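Local coordinates for adhesion G-protein coupled receptor G6 (Danio rerio, PDB 6V55) that is an adhesion G-protein coupled receptor linked to myelination, whose calcium-binding extracellular region probably mediates cell adhesion and helps control signalling, at residues T162-S167 with Y271-W276; Q388-L393 with T399-L404; E515-V520 with M545-I550. All blocks are in the same frame, centred on the assembly; numbering follows the deposited sequence.

Contact 1: residues T162-S167 with Y271-W276; sequences TIFTLS and YNFRLW
Phe164 and Phe273 meet ring to ring, deep in the protein. They form an offset edge-to-face pair. The edge of Phe273 comes in over one face of Phe164, with ring centroids 5.3 Å apart and planes at 71°. The tightest point is Phe164 CD2 against Phe273 CE2, at 3.5 Å. Phe273 CZ sits over the same face, 3.7 Å from Phe164 CG. Even the CB of Phe164 is part of the contact, lying 3.8 Å from Phe273 CZ. At Phe164, CG stands between the backbone N and the carbonyl carbon (chi1 59°), which turns a ring face to the edge of Phe273. Phe273 has its CG anti to the backbone N. The backbones stay far apart, 9.6 Å between the CA atoms of Phe164 and Phe273. The two strands lie in different sheets, so side chains make the contact across the sandwich interior. This is the pentaxin-family domain, of the concanavalin-like class, and the two rings join its two antiparallel sheets. Val148 and Leu249 each touch both rings. Ile163 and Phe164 form a classic beta bulge opposite Phe177, where the strand turns a corner. Replacing Phe164 with an alanine would probably open a gap between the sheets and leave the Phe273 ring free to turn. The packing is much looser beside the rings. Leu275 CD2 stays 6.0 Å from Leu166 CD2, and Leu275 rests on Leu249 instead. Asn272 and Arg274 lie away from the rings. There Arg274 NE donates to Asn272 O (3.2 Å), a nearly straight bond that reaches the oxygen from above its carbonyl plane. Arg274 NH1 bonds to Thr289 O. Partly exposed Tyr271 sends its hydroxyl to Arg118 O.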
loop_
_atom_site.group_PDB
_atom_site.type_symbol
_atom_site.label_atom_id
_atom_site.label_comp_id
_atom_site.label_asym_id
_atom_site.label_seq_id
_atom_site.Cartn_x
_atom_site.Cartn_y
_atom_site.Cartn_z
ATOM N N THR A 162 -39.247 25.507 -23.299
ATOM C CA THR A 162 -38.162 25.427 -24.278
ATOM C C THR A 162 -37.162 24.329 -23.923
ATOM O O THR A 162 -36.891 24.080 -22.749
ATOM C CB THR A 162 -37.409 26.756 -24.383
ATOM O OG1 THR A 162 -36.751 27.034 -23.141
ATOM C CG2 THR A 162 -38.357 27.890 -24.710
ATOM N N ILE A 163 -36.581 23.689 -24.947
ATOM C CA ILE A 163 -35.681 22.558 -24.753
ATOM C C ILE A 163 -34.238 22.891 -25.133
ATOM O O ILE A 163 -33.312 22.581 -24.367
ATOM C CB ILE A 163 -36.193 21.297 -25.496
ATOM C CG1 ILE A 163 -37.592 20.957 -24.966
ATOM C CG2 ILE A 163 -35.250 20.092 -25.332
ATOM C CD1 ILE A 163 -38.225 19.728 -25.557
ATOM N N PHE A 164 -34.002 23.536 -26.283
ATOM C CA PHE A 164 -32.713 24.214 -26.468
ATOM C C PHE A 164 -32.912 25.505 -27.249
ATOM O O PHE A 164 -33.936 25.696 -27.913
ATOM C CB PHE A 164 -31.628 23.332 -27.137
ATOM C CG PHE A 164 -31.978 22.806 -28.512
ATOM C CD1 PHE A 164 -31.618 23.508 -29.666
ATOM C CD2 PHE A 164 -32.587 21.558 -28.650
ATOM C CE1 PHE A 164 -31.918 23.005 -30.921
ATOM C CE2 PHE A 164 -32.864 21.031 -29.912
ATOM C CZ PHE A 164 -32.554 21.762 -31.043
ATOM N N THR A 165 -31.910 26.388 -27.172
ATOM C CA THR A 165 -31.964 27.689 -27.839
ATOM C C THR A 165 -30.593 28.077 -28.384
ATOM O O THR A 165 -29.620 28.192 -27.628
ATOM C CB THR A 165 -32.476 28.777 -26.891
ATOM O OG1 THR A 165 -33.802 28.448 -26.479
ATOM C CG2 THR A 165 -32.491 30.140 -27.586
ATOM N N LEU A 166 -30.533 28.304 -29.695
ATOM C CA LEU A 166 -29.378 28.881 -30.377
ATOM C C LEU A 166 -29.710 30.330 -30.740
ATOM O O LEU A 166 -30.564 30.584 -31.598
ATOM C CB LEU A 166 -29.037 28.072 -31.622
ATOM C CG LEU A 166 -27.964 28.589 -32.580
ATOM C CD1 LEU A 166 -26.661 28.916 -31.861
ATOM C CD2 LEU A 166 -27.752 27.571 -33.691
ATOM N N SER A 167 -29.060 31.272 -30.062
ATOM C CA SER A 167 -29.175 32.692 -30.355
ATOM C C SER A 167 -27.903 33.145 -31.055
ATOM O O SER A 167 -26.815 32.650 -30.761
ATOM C CB SER A 167 -29.380 33.505 -29.073
ATOM O OG SER A 167 -30.181 32.803 -28.131
ATOM N N TYR A 271 -29.981 14.762 -21.094
ATOM C CA TYR A 271 -28.842 13.850 -21.097
ATOM C C TYR A 271 -28.411 13.639 -22.536
ATOM O O TYR A 271 -29.265 13.539 -23.417
ATOM C CB TYR A 271 -29.197 12.500 -20.429
ATOM C CG TYR A 271 -28.162 11.399 -20.577
ATOM C CD1 TYR A 271 -28.427 10.233 -21.323
ATOM C CD2 TYR A 271 -26.926 11.522 -19.967
ATOM C CE1 TYR A 271 -27.450 9.216 -21.453
ATOM C CE2 TYR A 271 -25.954 10.534 -20.084
ATOM C CZ TYR A 271 -26.210 9.381 -20.829
ATOM O OH TYR A 271 -25.224 8.402 -20.947
ATOM N N ASN A 272 -27.086 13.603 -22.753
ATOM C CA ASN A 272 -26.439 13.206 -24.018
ATOM C C ASN A 272 -26.775 14.136 -25.197
ATOM O O ASN A 272 -27.020 13.688 -26.324
ATOM C CB ASN A 272 -26.717 11.738 -24.362
ATOM C CG ASN A 272 -25.530 11.084 -25.024
ATOM O OD1 ASN A 272 -24.415 11.616 -24.978
ATOM N ND2 ASN A 272 -25.756 9.945 -25.665
ATOM N N PHE A 273 -26.726 15.450 -24.944
ATOM C CA PHE A 273 -27.020 16.445 -25.973
ATOM C C PHE A 273 -25.844 16.549 -26.940
ATOM O O PHE A 273 -24.732 16.924 -26.544
ATOM C CB PHE A 273 -27.317 17.808 -25.342
ATOM C CG PHE A 273 -27.898 18.826 -26.306
ATOM C CD1 PHE A 273 -27.067 19.683 -27.043
ATOM C CD2 PHE A 273 -29.262 18.954 -26.439
ATOM C CE1 PHE A 273 -27.594 20.608 -27.920
ATOM C CE2 PHE A 273 -29.797 19.892 -27.313
ATOM C CZ PHE A 273 -28.958 20.721 -28.052
ATOM N N ARG A 274 -26.099 16.247 -28.211
ATOM C CA ARG A 274 -25.073 16.251 -29.244
ATOM C C ARG A 274 -25.611 16.928 -30.505
ATOM O O ARG A 274 -26.817 16.957 -30.749
ATOM C CB ARG A 274 -24.591 14.820 -29.568
ATOM C CG ARG A 274 -23.992 14.009 -28.403
ATOM C CD ARG A 274 -24.072 12.503 -28.662
ATOM N NE ARG A 274 -25.400 11.948 -28.401
ATOM C CZ ARG A 274 -25.835 10.781 -28.885
ATOM N NH1 ARG A 274 -25.038 10.045 -29.664
ATOM N NH2 ARG A 274 -27.072 10.356 -28.602
ATOM N N LEU A 275 -24.690 17.483 -31.303
ATOM C CA LEU A 275 -25.008 18.238 -32.515
ATOM C C LEU A 275 -24.017 17.897 -33.620
ATOM O O LEU A 275 -22.822 17.739 -33.362
ATOM C CB LEU A 275 -24.981 19.748 -32.245
ATOM C CG LEU A 275 -25.348 20.752 -33.340
ATOM C CD1 LEU A 275 -26.724 20.459 -33.915
ATOM C CD2 LEU A 275 -25.296 22.138 -32.748
ATOM N N TRP A 276 -24.514 17.809 -34.850
ATOM C CA TRP A 276 -23.715 17.436 -36.009
ATOM C C TRP A 276 -23.939 18.413 -37.157
ATOM O O TRP A 276 -24.953 19.110 -37.224
ATOM C CB TRP A 276 -24.069 16.038 -36.525
ATOM C CG TRP A 276 -23.583 14.869 -35.735
ATOM C CD1 TRP A 276 -22.466 14.112 -35.983
ATOM C CD2 TRP A 276 -24.230 14.272 -34.605
ATOM N NE1 TRP A 276 -22.370 13.094 -35.062
ATOM C CE2 TRP A 276 -23.442 13.169 -34.209
ATOM C CE3 TRP A 276 -25.402 14.563 -33.888
ATOM C CZ2 TRP A 276 -23.787 12.362 -33.124
ATOM C CZ3 TRP A 276 -25.752 13.752 -32.809
ATOM C CH2 TRP A 276 -24.945 12.670 -32.437
#

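Contact 2: residues Q388-L393 with T399-L404; sequences QLITVL and TRQIYL. Unlike the reference sequence in segment 399-404: Ile402 (reference Thr).
Gln388-Val392 and Thr399-Leu404 run antiparallel, their axes 4.4 Å apart at closest and their directions at 169°. Leu389 with Ile402 and Thr391 with Arg400 are the hydrogen-bonded pairs. Ile402 N gives to Leu389 O at 2.8 Å, and Thr391 and Arg400 bond both ways. Opposite Ile402, strand 380-392 carries an extra residue, with Gln388 and Leu389 forming a classic beta bulge. Gln388 N donates to Ile402 O at 2.6 Å, while the bond from Leu389 N to that oxygen is weak. On one face, Leu389 and Ile402 lie side by side, CD1 to CD1 at 3.8 Å. Ile402 departs from the reference threonine. Further along, Leu393 crosses Arg400 at about a right angle and sets CD1 over one face of the guanidinium. The bend in the Arg400 chain (chi3 -32°) goes with this placement, and Arg400 NH1 forms a salt bridge with Asp439 OD2. On the other face, Ile390 lies alongside Gln401. Ile390 CG1 meets Thr399 CG2 at 3.7 Å. The Gln401 amide is gripped at both ends: NE2 donates to Thr399 OG1, and OE1 accepts from Tyr403 OH. Thr399 OG1 also bonds Thr356 OG1. Within the SEA domain this hairpin lies at one side of the sheet. Strand 380-392 is outermost, strand 399-410 pairs onward with 342-353, and helix 361-374 packs over Gln401 and Tyr403 through Ala361.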
loop_
_atom_site.group_PDB
_atom_site.type_symbol
_atom_site.label_atom_id
_atom_site.label_comp_id
_atom_site.label_asym_id
_atom_site.label_seq_id
_atom_site.Cartn_x
_atom_site.Cartn_y
_atom_site.Cartn_z
ATOM N N GLN A 388 -33.512 -9.193 25.601
ATOM C CA GLN A 388 -32.624 -8.408 26.456
ATOM C C GLN A 388 -33.324 -7.652 27.562
ATOM O O GLN A 388 -32.784 -7.551 28.658
ATOM C CB GLN A 388 -31.854 -7.400 25.621
ATOM C CG GLN A 388 -30.787 -8.002 24.813
ATOM C CD GLN A 388 -29.806 -6.958 24.391
ATOM O OE1 GLN A 388 -28.604 -7.111 24.595
ATOM N NE2 GLN A 388 -30.311 -5.860 23.819
ATOM N N LEU A 389 -34.501 -7.109 27.295
ATOM C CA LEU A 389 -35.164 -6.162 28.176
ATOM C C LEU A 389 -36.647 -6.403 28.005
ATOM O O LEU A 389 -37.109 -6.553 26.870
ATOM C CB LEU A 389 -34.780 -4.742 27.781
ATOM C CG LEU A 389 -34.975 -3.385 28.454
ATOM C CD1 LEU A 389 -36.366 -2.881 28.238
ATOM C CD2 LEU A 389 -34.698 -3.380 29.879
ATOM N N ILE A 390 -37.385 -6.483 29.111
ATOM C CA ILE A 390 -38.834 -6.621 29.021
ATOM C C ILE A 390 -39.458 -5.715 30.071
ATOM O O ILE A 390 -39.118 -5.788 31.255
ATOM C CB ILE A 390 -39.317 -8.086 29.136
ATOM C CG1 ILE A 390 -40.838 -8.184 29.170
ATOM C CG2 ILE A 390 -38.675 -8.871 30.268
ATOM C CD1 ILE A 390 -41.325 -9.588 28.799
ATOM N N THR A 391 -40.283 -4.790 29.617
ATOM C CA THR A 391 -40.933 -3.795 30.456
ATOM C C THR A 391 -42.415 -3.829 30.153
ATOM O O THR A 391 -42.778 -3.698 28.984
ATOM C CB THR A 391 -40.414 -2.386 30.124
ATOM O OG1 THR A 391 -38.984 -2.308 30.167
ATOM C CG2 THR A 391 -40.920 -1.447 31.116
ATOM N N VAL A 392 -43.283 -3.930 31.175
ATOM C CA VAL A 392 -44.710 -3.740 30.881
ATOM C C VAL A 392 -44.995 -2.259 30.693
ATOM O O VAL A 392 -44.210 -1.389 31.115
ATOM C CB VAL A 392 -45.650 -4.294 31.976
ATOM C CG1 VAL A 392 -45.512 -5.816 32.174
ATOM C CG2 VAL A 392 -45.548 -3.513 33.251
ATOM N N LEU A 393 -46.133 -1.953 30.063
ATOM C CA LEU A 393 -46.560 -0.577 29.897
ATOM C C LEU A 393 -47.807 -0.347 30.741
ATOM O O LEU A 393 -47.799 -0.628 31.950
ATOM C CB LEU A 393 -46.774 -0.286 28.415
ATOM C CG LEU A 393 -45.550 -0.735 27.583
ATOM C CD1 LEU A 393 -45.743 -0.758 26.072
ATOM C CD2 LEU A 393 -44.283 0.039 27.997
ATOM N N THR A 399 -46.272 -5.849 27.096
ATOM C CA THR A 399 -44.853 -5.584 27.277
ATOM C C THR A 399 -44.229 -4.991 26.023
ATOM O O THR A 399 -44.601 -5.332 24.895
ATOM C CB THR A 399 -44.060 -6.840 27.606
ATOM O OG1 THR A 399 -44.361 -7.852 26.627
ATOM C CG2 THR A 399 -44.439 -7.313 28.929
ATOM N N ARG A 400 -43.236 -4.134 26.258
ATOM C CA ARG A 400 -42.227 -3.756 25.285
ATOM C C ARG A 400 -41.022 -4.645 25.516
ATOM O O ARG A 400 -40.490 -4.690 26.629
ATOM C CB ARG A 400 -41.829 -2.297 25.442
ATOM C CG ARG A 400 -40.782 -1.884 24.420
ATOM C CD ARG A 400 -40.301 -0.434 24.607
ATOM N NE ARG A 400 -41.330 0.471 25.128
ATOM C CZ ARG A 400 -42.305 1.025 24.397
ATOM N NH1 ARG A 400 -42.415 0.757 23.098
ATOM N NH2 ARG A 400 -43.189 1.837 24.973
ATOM N N GLN A 401 -40.592 -5.347 24.476
ATOM C CA GLN A 401 -39.530 -6.340 24.575
ATOM C C GLN A 401 -38.408 -5.930 23.634
ATOM O O GLN A 401 -38.677 -5.500 22.511
ATOM C CB GLN A 401 -40.062 -7.738 24.225
ATOM C CG GLN A 401 -41.211 -8.229 25.121
ATOM C CD GLN A 401 -41.699 -9.619 24.744
ATOM O OE1 GLN A 401 -41.020 -10.345 24.020
ATOM N NE2 GLN A 401 -42.879 -9.996 25.229
ATOM N N ILE A 402 -37.158 -6.029 24.090
ATOM C CA ILE A 402 -36.005 -5.666 23.279
ATOM C C ILE A 402 -35.201 -6.932 23.033
ATOM O O ILE A 402 -34.796 -7.613 23.985
ATOM C CB ILE A 402 -35.150 -4.567 23.927
ATOM C CG1 ILE A 402 -36.007 -3.331 24.178
ATOM C CG2 ILE A 402 -34.013 -4.192 23.010
ATOM C CD1 ILE A 402 -35.265 -2.105 24.658
ATOM N N TYR A 403 -34.972 -7.237 21.750
ATOM C CA TYR A 403 -34.307 -8.444 21.283
ATOM C C TYR A 403 -33.009 -8.086 20.581
ATOM O O TYR A 403 -32.910 -7.048 19.917
ATOM C CB TYR A 403 -35.198 -9.227 20.308
ATOM C CG TYR A 403 -36.313 -9.982 20.981
ATOM C CD1 TYR A 403 -36.164 -11.328 21.301
ATOM C CD2 TYR A 403 -37.499 -9.349 21.314
ATOM C CE1 TYR A 403 -37.173 -12.031 21.931
ATOM C CE2 TYR A 403 -38.521 -10.040 21.935
ATOM C CZ TYR A 403 -38.350 -11.380 22.243
ATOM O OH TYR A 403 -39.357 -12.073 22.878
ATOM N N LEU A 404 -32.022 -8.965 20.711
ATOM C CA LEU A 404 -30.763 -8.860 19.988
ATOM C C LEU A 404 -30.662 -10.035 19.023
ATOM O O LEU A 404 -30.754 -11.187 19.458
ATOM C CB LEU A 404 -29.596 -8.866 20.965
ATOM C CG LEU A 404 -28.203 -8.692 20.392
ATOM C CD1 LEU A 404 -28.054 -7.321 19.768
ATOM C CD2 LEU A 404 -27.224 -8.878 21.533
#

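Contact 3: residues E515-V520 with M545-I550; sequences ENAMDV and MELVNI
Leu547 holds CG anti to its backbone N (chi1 -172°), and Val520 holds CG1 likewise (chi1 167°). These torsions bring the two side chains together between the helices. Helices 517-527, 534-550, 555-568 and 573-593 pack together here, an arrangement consistent with the helical subdomain of a GAIN domain. The first turn of helix 517-527 packs on the last turns of helix 534-550. Within 545-550, Leu547 carries almost all of the contact. The Leu547 and Val520 side chains run past one another head to tail, Leu547 CD1 meeting Val520 CG1 at 3.8 Å. Leu547 CG sits 4.1 Å from Ala517 CB. Alanine is small, and the backbones come close at this point, with CA atoms of Ala517 and Leu547 6.2 Å apart. The three residues are buried. Their side chains meet through carbon alone, and Leu547 CD1 also touches a carbonyl oxygen. Leu547 packs as well on Val561 of helix 555-568, which lies beside the contact, and Val520 on Ile510 of the loop before its own helix. Val520 N donates to Asn516 O at 2.9 Å in this first stretch. Asn516 OD1 takes Ser513 N in the preceding loop. The nearest approach between the segments is Leu547 CD1 to Ala517 O, 3.3 Å.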
loop_
_atom_site.group_PDB
_atom_site.type_symbol
_atom_site.label_atom_id
_atom_site.label_comp_id
_atom_site.label_asym_id
_atom_site.label_seq_id
_atom_site.Cartn_x
_atom_site.Cartn_y
_atom_site.Cartn_z
ATOM N N GLU A 515 23.080 -28.707 5.550
ATOM C CA GLU A 515 22.173 -28.432 4.443
ATOM C C GLU A 515 21.290 -27.214 4.673
ATOM O O GLU A 515 20.927 -26.542 3.699
ATOM C CB GLU A 515 21.315 -29.666 4.152
ATOM C CG GLU A 515 21.958 -30.586 3.106
ATOM C CD GLU A 515 23.178 -31.341 3.640
ATOM O OE1 GLU A 515 23.120 -31.798 4.814
ATOM O OE2 GLU A 515 24.182 -31.476 2.887
ATOM N N ASN A 516 20.970 -26.883 5.924
ATOM C CA ASN A 516 20.163 -25.703 6.187
ATOM C C ASN A 516 20.969 -24.502 6.691
ATOM O O ASN A 516 20.354 -23.472 6.988
ATOM C CB ASN A 516 19.010 -26.053 7.141
ATOM C CG ASN A 516 19.401 -26.036 8.602
ATOM O OD1 ASN A 516 20.459 -26.517 8.976
ATOM N ND2 ASN A 516 18.511 -25.519 9.446
ATOM N N ALA A 517 22.320 -24.598 6.760
ATOM C CA ALA A 517 23.150 -23.525 7.324
ATOM C C ALA A 517 23.102 -22.254 6.483
ATOM O O ALA A 517 23.069 -21.143 7.034
ATOM C CB ALA A 517 24.604 -23.963 7.454
ATOM N N MET A 518 23.102 -22.403 5.154
ATOM C CA MET A 518 22.983 -21.251 4.268
ATOM C C MET A 518 21.624 -20.577 4.396
ATOM O O MET A 518 21.541 -19.349 4.318
ATOM C CB MET A 518 23.232 -21.683 2.823
ATOM C CG MET A 518 23.730 -20.576 1.896
ATOM S SD MET A 518 24.898 -19.477 2.713
ATOM C CE MET A 518 24.894 -18.032 1.700
ATOM N N ASP A 519 20.565 -21.357 4.651
ATOM C CA ASP A 519 19.226 -20.789 4.766
ATOM C C ASP A 519 19.038 -20.057 6.092
ATOM O O ASP A 519 18.453 -18.966 6.111
ATOM C CB ASP A 519 18.178 -21.888 4.604
ATOM C CG ASP A 519 16.795 -21.336 4.272
ATOM O OD1 ASP A 519 16.601 -20.876 3.112
ATOM O OD2 ASP A 519 15.911 -21.367 5.178
ATOM N N VAL A 520 19.532 -20.654 7.192
ATOM C CA VAL A 520 19.467 -20.053 8.526
ATOM C C VAL A 520 20.245 -18.736 8.569
ATOM O O VAL A 520 19.739 -17.717 9.059
ATOM C CB VAL A 520 20.010 -21.045 9.570
ATOM C CG1 VAL A 520 20.256 -20.381 10.919
ATOM C CG2 VAL A 520 19.090 -22.173 9.737
ATOM N N MET A 545 26.822 -19.010 16.393
ATOM C CA MET A 545 27.881 -19.851 16.953
ATOM C C MET A 545 27.623 -21.338 16.712
ATOM O O MET A 545 28.562 -22.090 16.419
ATOM C CB MET A 545 28.034 -19.586 18.447
ATOM C CG MET A 545 29.138 -20.401 19.136
ATOM S SD MET A 545 30.773 -20.169 18.385
ATOM C CE MET A 545 31.294 -18.971 19.573
ATOM N N GLU A 546 26.358 -21.772 16.794
ATOM C CA GLU A 546 26.035 -23.161 16.482
ATOM C C GLU A 546 26.256 -23.451 15.005
ATOM O O GLU A 546 26.798 -24.507 14.640
ATOM C CB GLU A 546 24.588 -23.460 16.866
ATOM C CG GLU A 546 24.249 -23.224 18.333
ATOM C CD GLU A 546 22.749 -23.377 18.616
ATOM O OE1 GLU A 546 22.317 -23.084 19.761
ATOM O OE2 GLU A 546 22.002 -23.789 17.689
ATOM N N LEU A 547 25.906 -22.477 14.165
ATOM C CA LEU A 547 26.072 -22.581 12.731
ATOM C C LEU A 547 27.536 -22.661 12.342
ATOM O O LEU A 547 27.896 -23.463 11.483
ATOM C CB LEU A 547 25.421 -21.376 12.065
ATOM C CG LEU A 547 25.299 -21.352 10.552
ATOM C CD1 LEU A 547 23.928 -20.862 10.225
ATOM C CD2 LEU A 547 26.329 -20.460 9.908
ATOM N N VAL A 548 28.387 -21.830 12.942
ATOM C CA VAL A 548 29.792 -21.809 12.540
ATOM C C VAL A 548 30.487 -23.078 13.031
ATOM O O VAL A 548 31.346 -23.634 12.340
ATOM C CB VAL A 548 30.444 -20.501 13.041
ATOM C CG1 VAL A 548 31.966 -20.517 12.945
ATOM C CG2 VAL A 548 29.935 -19.336 12.232
ATOM N N ASN A 549 30.002 -23.650 14.134
ATOM C CA ASN A 549 30.586 -24.870 14.676
ATOM C C ASN A 549 30.249 -26.106 13.858
ATOM O O ASN A 549 31.142 -26.908 13.560
ATOM C CB ASN A 549 30.128 -25.054 16.106
ATOM C CG ASN A 549 31.111 -24.485 17.062
ATOM O OD1 ASN A 549 32.303 -24.809 16.989
ATOM N ND2 ASN A 549 30.656 -23.584 17.929
ATOM N N ILE A 550 28.990 -26.290 13.472
ATOM C CA ILE A 550 28.667 -27.545 12.807
ATOM C C ILE A 550 28.933 -27.517 11.300
ATOM O O ILE A 550 29.147 -28.584 10.710
ATOM C CB ILE A 550 27.225 -27.985 13.140
ATOM C CG1 ILE A 550 27.122 -29.517 13.129
ATOM C CG2 ILE A 550 26.210 -27.366 12.209
ATOM C CD1 ILE A 550 25.953 -30.070 13.935
#

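Overall arrangement
From the N terminus, the chain passes the CUB domain and then reaches contact 1. This closes a loop of 103 residues, rich in strands, and ties together the two sheets of the pentaxin-family sandwich. Contact 2 follows in the SEA domain. It closes a turn of only five residues and joins neighbouring strands of one sheet. Contact 3 comes last and links two successive helices across 24 intervening, mostly helical residues. The three lie in series, so none nests in or crosses another. They are well separated, with centres about 61 to 80 Å apart. Contacts 1 and 3 sit on opposite sides of the chain's centre.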